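Local atomic coordinates of thiosulfate sulfurtransferase/rhodanese-like domain-containing protein 1 (Homo sapiens, PDB entry 6BEV), a protein that transfers sulfane sulfur from thiosulfate to glutathione through a cysteine persulfide, producing S-sulfanylglutathione, a central intermediate in hydrogen sulfide metabolism. Residues A41-R49 and I57-E67; L90-M101 and Y117-R128. All blocks are in the same frame, centred on the assembly; numbering follows the deposited sequence.

Contacts 1 and 2 build the two halves of one parallel sheet, with strands in the order 61-62, 42-45, 95-98, 120-122. The inner strands are neighbours: the backbone pair Phe44 N to Val96 O, 2.8 Å apart, is probably a hydrogen bond and joins the contacts directly. Both are partly buried: strands 42-45 and 95-98 are largely core, edge strand 61-62 is only partly covered, exposed residues lie toward the ends, and contact 2 has the larger share of buried residues. Their chemistry differs with place. Contact 1 relies on carboxylate-guanidinium pairs and an asparagine amide; contact 2 on backbone pairing, aromatic rings and an arginine-histidine bond, and it carries Cys99. The rings of Phe44 and Phe97 stack between them.

Contact 1: A41-R49 and I57-E67; sequences ARLFDVRSR and IPGALNIPVSE
Leu61 N donates to Leu43 O at 2.9 Å, Leu61 O takes the N-H of Asp45, and Asp45 O takes that of Ile63: this is the ladder of two parallel strands, 42-45 and 61-62. The pairing runs on past the strands through Val65 N to Val46 O. At the other end one water accepts from Leu43 N and donates to Gly59 O in the type II turn Ile57-Ala60.

Asn62 works like an extra rung. With CG anti to the backbone N (chi1 180°), its ND2 reaches Asp45 O at 2.9 Å and Arg47 O at 3.0 Å, both near the amide plane, which fixes the rotation of the amide. Asp45 O therefore has two donors, Asn62 ND2 and Ile63 N, on opposite faces of its plane. Arg49 runs out extended past Asn62 OD1, then salt-bridges Glu67 side-on: NE to OE2 is 2.8 Å and almost straight (178°), NH2 donates to OE1, and the two planes are nearly coplanar. Tyr83 OH also bonds Glu67 OE1. Leu43 and Ile57 side chains cross at about a right angle, Leu43 CD1 3.6 Å from Ile57 CG2; Phe44 shares Leu61's sheet face and lies alongside Ile63.

Asp45 OD1 closes an Asx turn with Arg47 N and also takes Arg47 NE; its OD2 takes Arg47 NH2 and bonds Thr56. The Arg47 side chain lies about 4 Å, at the nearest atoms, from that of active-site Cys99. Helix 49-53 links the two strands as a beta-alpha-beta unit; Phe79 of helix 76-83 packs on Leu61 and Ile63, and Trp130 of helix 126-133 on Ile57.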
loop_
_atom_site.group_PDB
_atom_site.type_symbol
_atom_site.label_atom_id
_atom_site.label_comp_id
_atom_site.label_asym_id
_atom_site.label_seq_id
_atom_site.Cartn_x
_atom_site.Cartn_y
_atom_site.Cartn_z
ATOM N N ALA A 41 -3.435 -7.297 6.975
ATOM C CA ALA A 41 -2.777 -6.491 5.949
ATOM C C ALA A 41 -3.229 -5.044 6.043
ATOM O O ALA A 41 -4.385 -4.751 6.349
ATOM C CB ALA A 41 -3.091 -6.999 4.538
ATOM N N ARG A 42 -2.304 -4.144 5.734
ATOM C CA ARG A 42 -2.583 -2.728 5.573
ATOM C C ARG A 42 -2.378 -2.386 4.111
ATOM O O ARG A 42 -1.430 -2.867 3.497
ATOM C CB ARG A 42 -1.617 -1.892 6.397
ATOM C CG ARG A 42 -1.993 -1.688 7.827
ATOM C CD ARG A 42 -1.071 -0.640 8.435
ATOM N NE ARG A 42 -1.419 0.760 8.148
ATOM C CZ ARG A 42 -0.766 1.811 8.665
ATOM N NH1 ARG A 42 0.277 1.630 9.457
ATOM N NH2 ARG A 42 -1.135 3.054 8.387
ATOM N N LEU A 43 -3.257 -1.559 3.570
ATOM C CA LEU A 43 -3.251 -1.207 2.162
ATOM C C LEU A 43 -2.781 0.226 1.983
ATOM O O LEU A 43 -3.243 1.131 2.687
ATOM C CB LEU A 43 -4.669 -1.301 1.590
ATOM C CG LEU A 43 -5.216 -2.698 1.325
ATOM C CD1 LEU A 43 -6.735 -2.658 1.175
ATOM C CD2 LEU A 43 -4.570 -3.259 0.090
ATOM N N PHE A 44 -1.957 0.440 0.962
ATOM C CA PHE A 44 -1.460 1.762 0.579
ATOM C C PHE A 44 -1.675 1.941 -0.919
ATOM O O PHE A 44 -1.054 1.238 -1.724
ATOM C CB PHE A 44 0.021 1.909 0.917
ATOM C CG PHE A 44 0.323 1.696 2.369
ATOM C CD1 PHE A 44 0.302 2.753 3.254
ATOM C CD2 PHE A 44 0.611 0.439 2.860
ATOM C CE1 PHE A 44 0.556 2.551 4.605
ATOM C CE2 PHE A 44 0.850 0.232 4.202
ATOM C CZ PHE A 44 0.843 1.291 5.070
ATOM N N ASP A 45 -2.544 2.887 -1.277
ATOM C CA ASP A 45 -2.797 3.272 -2.665
ATOM C C ASP A 45 -1.743 4.314 -3.016
ATOM O O ASP A 45 -1.724 5.402 -2.430
ATOM C CB ASP A 45 -4.203 3.866 -2.760
ATOM C CG ASP A 45 -4.647 4.155 -4.193
ATOM O OD1 ASP A 45 -3.800 4.386 -5.077
ATOM O OD2 ASP A 45 -5.873 4.168 -4.412
ATOM N N VAL A 46 -0.830 3.968 -3.923
ATOM C CA VAL A 46 0.286 4.849 -4.251
ATOM C C VAL A 46 0.036 5.658 -5.518
ATOM O O VAL A 46 0.969 6.260 -6.063
ATOM C CB VAL A 46 1.627 4.103 -4.280
ATOM C CG1 VAL A 46 1.869 3.427 -2.943
ATOM C CG2 VAL A 46 1.703 3.114 -5.432
ATOM N N ARG A 47 -1.208 5.698 -5.990
ATOM C CA ARG A 47 -1.570 6.591 -7.074
ATOM C C ARG A 47 -1.644 8.035 -6.567
ATOM O O ARG A 47 -1.480 8.319 -5.382
ATOM C CB ARG A 47 -2.905 6.156 -7.657
ATOM C CG ARG A 47 -2.863 4.748 -8.245
ATOM C CD ARG A 47 -4.201 4.331 -8.795
ATOM N NE ARG A 47 -5.183 4.290 -7.724
ATOM C CZ ARG A 47 -6.486 4.428 -7.881
ATOM N NH1 ARG A 47 -7.019 4.567 -9.097
ATOM N NH2 ARG A 47 -7.254 4.398 -6.810
ATOM N N SER A 48 -1.858 8.966 -7.491
ATOM C CA SER A 48 -1.997 10.363 -7.112
ATOM C C SER A 48 -3.249 10.563 -6.259
ATOM O O SER A 48 -4.187 9.756 -6.287
ATOM C CB SER A 48 -2.082 11.247 -8.358
ATOM O OG SER A 48 -3.303 11.047 -9.050
ATOM N N ARG A 49 -3.270 11.683 -5.533
ATOM C CA ARG A 49 -4.421 12.021 -4.708
ATOM C C ARG A 49 -5.723 12.092 -5.517
ATOM O O ARG A 49 -6.773 11.645 -5.046
ATOM C CB ARG A 49 -4.142 13.311 -3.939
ATOM C CG ARG A 49 -3.150 13.071 -2.798
ATOM C CD ARG A 49 -2.483 14.338 -2.275
ATOM N NE ARG A 49 -1.562 14.026 -1.174
ATOM C CZ ARG A 49 -1.914 13.932 0.104
ATOM N NH1 ARG A 49 -3.144 14.220 0.501
ATOM N NH2 ARG A 49 -1.004 13.580 1.013
ATOM N N ILE A 57 -9.276 0.828 -3.242
ATOM C CA ILE A 57 -9.620 -0.414 -2.552
ATOM C C ILE A 57 -10.069 -0.057 -1.140
ATOM O O ILE A 57 -9.369 0.707 -0.441
ATOM C CB ILE A 57 -8.428 -1.377 -2.541
ATOM C CG1 ILE A 57 -8.017 -1.722 -3.985
ATOM C CG2 ILE A 57 -8.750 -2.626 -1.756
ATOM C CD1 ILE A 57 -6.841 -2.672 -4.137
ATOM N N PRO A 58 -11.219 -0.555 -0.689
ATOM C CA PRO A 58 -11.722 -0.169 0.631
ATOM C C PRO A 58 -10.659 -0.319 1.701
ATOM O O PRO A 58 -9.966 -1.337 1.773
ATOM C CB PRO A 58 -12.893 -1.132 0.842
ATOM C CG PRO A 58 -13.430 -1.333 -0.540
ATOM C CD PRO A 58 -12.183 -1.410 -1.405
ATOM N N GLY A 59 -10.504 0.728 2.513
ATOM C CA GLY A 59 -9.554 0.735 3.597
ATOM C C GLY A 59 -8.175 1.246 3.242
ATOM O O GLY A 59 -7.354 1.446 4.141
ATOM N N ALA A 60 -7.886 1.479 1.973
ATOM C CA ALA A 60 -6.530 1.850 1.594
ATOM C C ALA A 60 -6.202 3.285 1.975
ATOM O O ALA A 60 -7.012 4.195 1.803
ATOM C CB ALA A 60 -6.366 1.696 0.088
ATOM N N LEU A 61 -4.985 3.480 2.454
ATOM C CA LEU A 61 -4.455 4.807 2.739
ATOM C C LEU A 61 -3.719 5.317 1.507
ATOM O O LEU A 61 -2.866 4.613 0.966
ATOM C CB LEU A 61 -3.471 4.714 3.904
ATOM C CG LEU A 61 -2.804 6.026 4.280
ATOM C CD1 LEU A 61 -3.822 7.036 4.772
ATOM C CD2 LEU A 61 -1.736 5.781 5.326
ATOM N N ASN A 62 -4.024 6.537 1.070
ATOM C CA ASN A 62 -3.372 7.095 -0.110
ATOM C C ASN A 62 -2.057 7.763 0.286
ATOM O O ASN A 62 -2.048 8.796 0.969
ATOM C CB ASN A 62 -4.318 8.085 -0.775
ATOM C CG ASN A 62 -3.750 8.746 -2.028
ATOM O OD1 ASN A 62 -4.057 9.897 -2.298
ATOM N ND2 ASN A 62 -2.947 8.029 -2.793
ATOM N N ILE A 63 -0.951 7.166 -0.150
ATOM C CA ILE A 63 0.367 7.795 -0.095
ATOM C C ILE A 63 0.911 7.736 -1.508
ATOM O O ILE A 63 1.466 6.700 -1.922
ATOM C CB ILE A 63 1.353 7.124 0.872
ATOM C CG1 ILE A 63 0.749 6.986 2.264
ATOM C CG2 ILE A 63 2.631 7.946 0.900
ATOM C CD1 ILE A 63 1.654 6.293 3.266
ATOM N N PRO A 64 0.742 8.792 -2.296
ATOM C CA PRO A 64 1.274 8.772 -3.663
ATOM C C PRO A 64 2.741 8.362 -3.658
ATOM O O PRO A 64 3.511 8.720 -2.759
ATOM C CB PRO A 64 1.100 10.222 -4.122
ATOM C CG PRO A 64 -0.097 10.710 -3.361
ATOM C CD PRO A 64 0.034 10.054 -2.001
ATOM N N VAL A 65 3.138 7.626 -4.698
ATOM C CA VAL A 65 4.503 7.118 -4.718
ATOM C C VAL A 65 5.523 8.253 -4.620
ATOM O O VAL A 65 6.576 8.087 -4.007
ATOM C CB VAL A 65 4.726 6.183 -5.924
ATOM C CG1 VAL A 65 4.649 6.939 -7.249
ATOM C CG2 VAL A 65 6.040 5.415 -5.763
ATOM N N SER A 66 5.214 9.426 -5.180
ATOM C CA SER A 66 6.123 10.566 -5.096
ATOM C C SER A 66 6.261 11.123 -3.682
ATOM O O SER A 66 7.210 11.869 -3.415
ATOM C CB SER A 66 5.645 11.685 -6.015
ATOM O OG SER A 66 4.331 12.089 -5.668
ATOM N N GLU A 67 5.330 10.800 -2.784
ATOM C CA GLU A 67 5.392 11.180 -1.376
ATOM C C GLU A 67 5.948 10.084 -0.481
ATOM O O GLU A 67 6.222 10.350 0.690
ATOM C CB GLU A 67 3.993 11.520 -0.842
ATOM C CG GLU A 67 3.330 12.704 -1.512
ATOM C CD GLU A 67 1.908 12.959 -1.023
ATOM O OE1 GLU A 67 1.568 12.602 0.133
ATOM O OE2 GLU A 67 1.123 13.525 -1.811
HETATM O O HOH W 1 -5.325 -0.349 5.172
#

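Contact 2: L90-M101 and Y117-R128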
loop_
_atom_site.group_PDB
_atom_site.type_symbol
_atom_site.label_atom_id
_atom_site.label_comp_id
_atom_site.label_asym_id
_atom_site.label_seq_id
_atom_site.Cartn_x
_atom_site.Cartn_y
_atom_site.Cartn_z
ATOM N N LEU A 90 8.946 -0.987 10.848
ATOM C CA LEU A 90 9.765 -1.812 9.966
ATOM C C LEU A 90 9.444 -3.284 10.125
ATOM O O LEU A 90 9.619 -4.063 9.182
ATOM C CB LEU A 90 11.252 -1.598 10.243
ATOM C CG LEU A 90 11.941 -0.535 9.395
ATOM C CD1 LEU A 90 11.428 0.839 9.746
ATOM C CD2 LEU A 90 13.457 -0.617 9.573
ATOM N N GLU A 91 9.001 -3.689 11.309
ATOM C CA GLU A 91 8.670 -5.080 11.569
ATOM C C GLU A 91 7.253 -5.450 11.139
ATOM O O GLU A 91 6.825 -6.586 11.409
ATOM C CB GLU A 91 8.858 -5.389 13.056
ATOM C CG GLU A 91 7.906 -4.641 13.980
ATOM C CD GLU A 91 8.486 -3.330 14.524
ATOM O OE1 GLU A 91 9.449 -2.771 13.930
ATOM O OE2 GLU A 91 7.965 -2.855 15.559
ATOM N N ASP A 92 6.521 -4.555 10.474
ATOM C CA ASP A 92 5.145 -4.893 10.155
ATOM C C ASP A 92 5.115 -5.927 9.049
ATOM O O ASP A 92 5.993 -5.970 8.190
ATOM C CB ASP A 92 4.367 -3.673 9.691
ATOM C CG ASP A 92 3.986 -2.754 10.821
ATOM O OD1 ASP A 92 4.090 -3.143 12.006
ATOM O OD2 ASP A 92 3.588 -1.612 10.517
ATOM N N GLU A 93 4.097 -6.777 9.073
ATOM C CA GLU A 93 3.920 -7.668 7.948
ATOM C C GLU A 93 2.775 -7.203 7.050
ATOM O O GLU A 93 1.880 -6.469 7.473
ATOM C CB GLU A 93 3.643 -9.072 8.469
ATOM C CG GLU A 93 4.801 -9.653 9.249
ATOM C CD GLU A 93 4.462 -11.003 9.822
ATOM O OE1 GLU A 93 3.849 -11.049 10.910
ATOM O OE2 GLU A 93 4.779 -12.016 9.166
ATOM N N HIS A 94 2.849 -7.599 5.787
ATOM C CA HIS A 94 1.784 -7.393 4.829
ATOM C C HIS A 94 1.397 -5.925 4.713
ATOM O O HIS A 94 0.216 -5.548 4.794
ATOM C CB HIS A 94 0.588 -8.269 5.142
ATOM C CG HIS A 94 0.946 -9.690 5.385
ATOM N ND1 HIS A 94 1.490 -10.501 4.413
ATOM C CD2 HIS A 94 0.836 -10.447 6.501
ATOM C CE1 HIS A 94 1.691 -11.702 4.921
ATOM N NE2 HIS A 94 1.302 -11.695 6.184
ATOM N N LEU A 95 2.417 -5.099 4.477
ATOM C CA LEU A 95 2.219 -3.716 4.057
ATOM C C LEU A 95 2.067 -3.768 2.536
ATOM O O LEU A 95 3.043 -3.954 1.811
ATOM C CB LEU A 95 3.397 -2.847 4.477
ATOM C CG LEU A 95 3.710 -2.812 5.982
ATOM C CD1 LEU A 95 4.935 -1.961 6.218
ATOM C CD2 LEU A 95 2.539 -2.305 6.800
ATOM N N VAL A 96 0.834 -3.667 2.053
ATOM C CA VAL A 96 0.511 -3.955 0.661
ATOM C C VAL A 96 0.328 -2.650 -0.104
ATOM O O VAL A 96 -0.573 -1.858 0.196
ATOM C CB VAL A 96 -0.738 -4.840 0.559
ATOM C CG1 VAL A 96 -1.104 -5.056 -0.895
ATOM C CG2 VAL A 96 -0.501 -6.166 1.264
ATOM N N PHE A 97 1.166 -2.451 -1.117
ATOM C CA PHE A 97 1.135 -1.273 -1.972
ATOM C C PHE A 97 0.492 -1.629 -3.305
ATOM O O PHE A 97 0.645 -2.754 -3.802
ATOM C CB PHE A 97 2.571 -0.760 -2.187
ATOM C CG PHE A 97 3.235 -0.353 -0.905
ATOM C CD1 PHE A 97 3.910 -1.274 -0.114
ATOM C CD2 PHE A 97 3.142 0.961 -0.454
ATOM C CE1 PHE A 97 4.469 -0.884 1.089
ATOM C CE2 PHE A 97 3.700 1.340 0.747
ATOM C CZ PHE A 97 4.361 0.420 1.508
ATOM N N PHE A 98 -0.207 -0.658 -3.904
ATOM C CA PHE A 98 -0.796 -0.907 -5.214
ATOM C C PHE A 98 -1.031 0.400 -5.962
ATOM O O PHE A 98 -1.267 1.451 -5.365
ATOM C CB PHE A 98 -2.128 -1.677 -5.098
ATOM C CG PHE A 98 -3.240 -0.884 -4.465
ATOM C CD1 PHE A 98 -4.160 -0.159 -5.225
ATOM C CD2 PHE A 98 -3.368 -0.850 -3.091
ATOM C CE1 PHE A 98 -5.156 0.590 -4.599
ATOM C CE2 PHE A 98 -4.372 -0.102 -2.471
ATOM C CZ PHE A 98 -5.264 0.611 -3.223
ATOM N N CYS A 99 -1.064 0.294 -7.292
ATOM C CA CYS A 99 -1.588 1.361 -8.145
ATOM C C CYS A 99 -2.729 0.777 -8.984
ATOM O O CYS A 99 -3.384 -0.163 -8.529
ATOM C CB CYS A 99 -0.485 2.012 -8.981
ATOM S SG CYS A 99 0.286 0.893 -10.165
ATOM N N GLN A 100 -3.021 1.304 -10.181
ATOM C CA GLN A 100 -4.114 0.738 -10.982
ATOM C C GLN A 100 -3.662 -0.375 -11.923
ATOM O O GLN A 100 -4.505 -1.147 -12.376
ATOM C CB GLN A 100 -4.920 1.810 -11.748
ATOM C CG GLN A 100 -4.404 2.238 -13.133
ATOM C CD GLN A 100 -3.158 3.117 -13.077
ATOM O OE1 GLN A 100 -2.292 2.978 -12.201
ATOM N NE2 GLN A 100 -3.065 4.044 -14.018
ATOM N N MET A 101 -2.356 -0.488 -12.201
ATOM C CA MET A 101 -1.880 -1.478 -13.165
ATOM C C MET A 101 -0.551 -2.136 -12.804
ATOM O O MET A 101 -0.089 -2.998 -13.566
ATOM C CB MET A 101 -1.854 -0.893 -14.597
ATOM C CG MET A 101 -1.070 0.396 -14.771
ATOM S SD MET A 101 0.716 0.192 -14.709
ATOM C CE MET A 101 1.003 -0.831 -16.145
ATOM N N TYR A 117 11.594 -1.913 5.277
ATOM C CA TYR A 117 10.254 -2.451 5.535
ATOM C C TYR A 117 10.143 -3.815 4.873
ATOM O O TYR A 117 9.687 -3.959 3.736
ATOM C CB TYR A 117 9.177 -1.483 5.056
ATOM C CG TYR A 117 9.156 -0.204 5.861
ATOM C CD1 TYR A 117 10.051 0.830 5.585
ATOM C CD2 TYR A 117 8.295 -0.039 6.932
ATOM C CE1 TYR A 117 10.075 1.983 6.338
ATOM C CE2 TYR A 117 8.309 1.121 7.686
ATOM C CZ TYR A 117 9.203 2.129 7.392
ATOM O OH TYR A 117 9.213 3.272 8.146
ATOM N N THR A 118 10.550 -4.838 5.618
ATOM C CA THR A 118 10.624 -6.190 5.077
ATOM C C THR A 118 9.250 -6.776 4.784
ATOM O O THR A 118 9.164 -7.778 4.058
ATOM C CB THR A 118 11.363 -7.114 6.045
ATOM O OG1 THR A 118 10.720 -7.077 7.319
ATOM C CG2 THR A 118 12.808 -6.696 6.220
ATOM N N GLY A 119 8.184 -6.181 5.314
ATOM C CA GLY A 119 6.822 -6.606 5.077
ATOM C C GLY A 119 6.151 -5.978 3.881
ATOM O O GLY A 119 4.977 -6.258 3.629
ATOM N N ALA A 120 6.859 -5.140 3.128
ATOM C CA ALA A 120 6.265 -4.497 1.965
ATOM C C ALA A 120 6.049 -5.506 0.847
ATOM O O ALA A 120 6.947 -6.280 0.507
ATOM C CB ALA A 120 7.175 -3.370 1.485
ATOM N N ARG A 121 4.853 -5.480 0.268
ATOM C CA ARG A 121 4.478 -6.360 -0.825
ATOM C C ARG A 121 3.657 -5.579 -1.846
ATOM O O ARG A 121 2.907 -4.682 -1.482
ATOM C CB ARG A 121 3.622 -7.546 -0.311
ATOM C CG ARG A 121 4.244 -8.263 0.895
ATOM C CD ARG A 121 3.373 -9.367 1.452
ATOM N NE ARG A 121 3.291 -10.469 0.510
ATOM C CZ ARG A 121 2.440 -11.483 0.615
ATOM N NH1 ARG A 121 1.586 -11.524 1.623
ATOM N NH2 ARG A 121 2.425 -12.432 -0.308
ATOM N N ASN A 122 3.758 -5.970 -3.124
ATOM C CA ASN A 122 3.031 -5.324 -4.216
ATOM C C ASN A 122 1.830 -6.183 -4.578
ATOM O O ASN A 122 1.994 -7.367 -4.887
ATOM C CB ASN A 122 3.937 -5.196 -5.444
ATOM C CG ASN A 122 3.269 -4.475 -6.607
ATOM O OD1 ASN A 122 2.435 -3.577 -6.430
ATOM N ND2 ASN A 122 3.652 -4.869 -7.820
ATOM N N TYR A 123 0.641 -5.581 -4.580
ATOM C CA TYR A 123 -0.523 -6.245 -5.160
ATOM C C TYR A 123 -0.463 -6.005 -6.677
ATOM O O TYR A 123 -1.011 -5.041 -7.213
ATOM C CB TYR A 123 -1.815 -5.764 -4.509
ATOM C CG TYR A 123 -3.046 -6.251 -5.240
ATOM C CD1 TYR A 123 -3.089 -7.525 -5.780
ATOM C CD2 TYR A 123 -4.144 -5.427 -5.434
ATOM C CE1 TYR A 123 -4.192 -7.960 -6.501
ATOM C CE2 TYR A 123 -5.250 -5.858 -6.137
ATOM C CZ TYR A 123 -5.269 -7.122 -6.680
ATOM O OH TYR A 123 -6.361 -7.523 -7.408
ATOM N N ALA A 124 0.240 -6.911 -7.366
ATOM C CA ALA A 124 0.556 -6.713 -8.782
ATOM C C ALA A 124 -0.687 -6.674 -9.663
ATOM O O ALA A 124 -0.712 -5.947 -10.663
ATOM C CB ALA A 124 1.521 -7.796 -9.256
ATOM N N GLY A 125 -1.727 -7.435 -9.319
ATOM C CA GLY A 125 -2.961 -7.362 -10.094
ATOM C C GLY A 125 -3.550 -5.964 -10.088
ATOM O O GLY A 125 -4.134 -5.509 -11.076
ATOM N N ALA A 126 -3.412 -5.269 -8.962
ATOM C CA ALA A 126 -3.666 -3.831 -8.865
ATOM C C ALA A 126 -5.151 -3.459 -8.925
ATOM O O ALA A 126 -6.027 -4.329 -8.954
ATOM C CB ALA A 126 -2.832 -3.075 -9.909
ATOM N N TYR A 127 -5.449 -2.151 -8.917
ATOM C CA TYR A 127 -6.840 -1.715 -8.776
ATOM C C TYR A 127 -7.714 -2.162 -9.946
ATOM O O TYR A 127 -8.888 -2.482 -9.749
ATOM C CB TYR A 127 -6.870 -0.199 -8.564
ATOM C CG TYR A 127 -8.214 0.447 -8.315
ATOM C CD1 TYR A 127 -9.052 0.050 -7.273
ATOM C CD2 TYR A 127 -8.619 1.518 -9.102
ATOM C CE1 TYR A 127 -10.275 0.688 -7.057
ATOM C CE2 TYR A 127 -9.815 2.158 -8.883
ATOM C CZ TYR A 127 -10.639 1.753 -7.856
ATOM O OH TYR A 127 -11.838 2.401 -7.666
ATOM N N ARG A 128 -7.182 -2.198 -11.168
ATOM C CA ARG A 128 -8.037 -2.662 -12.261
ATOM C C ARG A 128 -8.458 -4.113 -12.063
ATOM O O ARG A 128 -9.606 -4.461 -12.334
ATOM C CB ARG A 128 -7.386 -2.462 -13.625
ATOM C CG ARG A 128 -7.344 -1.030 -14.102
ATOM C CD ARG A 128 -6.556 -0.947 -15.390
ATOM N NE ARG A 128 -6.276 0.425 -15.794
ATOM C CZ ARG A 128 -5.267 0.769 -16.582
ATOM N NH1 ARG A 128 -4.418 -0.153 -17.030
ATOM N NH2 ARG A 128 -5.081 2.043 -16.895
HETATM O O HOH W 2 7.716 -4.011 7.027
HETATM O O HOH W 3 8.198 -7.817 8.128
HETATM O O HOH W 4 0.227 -2.408 -8.060
#
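Strand 95-98 and strand 120-122 pair in parallel as the ends of a beta-alpha-beta unit whose connecting element is helix 103-114; this unit makes up the 120-122 edge of the parallel sheet in the rhodanese fold. The backbone bonds step from one strand to the other: Leu95 N to Gly119 O, Arg121 N to Leu95 O, Phe97 N to Arg121 O, Tyr123 N to Phe97 O. Beyond them the chains part, and a water fills in, accepting from Cys99 N and donating to Tyr123 O. They then meet again where Tyr127 N and Arg128 N, at the start of helix 126-133, donate to Cys99 O and Gln100 O.

Arg128 can be traced atom by atom. Its CB lies 3.4 Å from Gln100 O and its CG 3.3 Å from the same oxygen, with CD a little farther off. The chain stays extended to NE, which carries the guanidinium alongside Gln100, so that Gln100 CG sits over one face, 3.7 Å from NE. At the tip NH2 also borders Gln100 CG, and NH1 comes within 3.6 Å of Met101 CB. Gln100 OE1 itself bonds Arg104.

Back near the start of the strands, Arg121 NH1 donates to His94 ND1 at 3.0 Å, a bent bond (141°) tilted from both planes. The same NH1 pairs with Glu31, while NE and NH2 go to the carbonyls of Ala24 and Thr26, so the whole guanidinium is tied down. On the opposite face of the sheet, Phe97 CE1 rests on Ala120 CB.

Cys99, on which the persulfide intermediate forms, opens the loop after strand 95-98; Met101 N points back at its SG in a weak hydrogen bond of 3.6 Å.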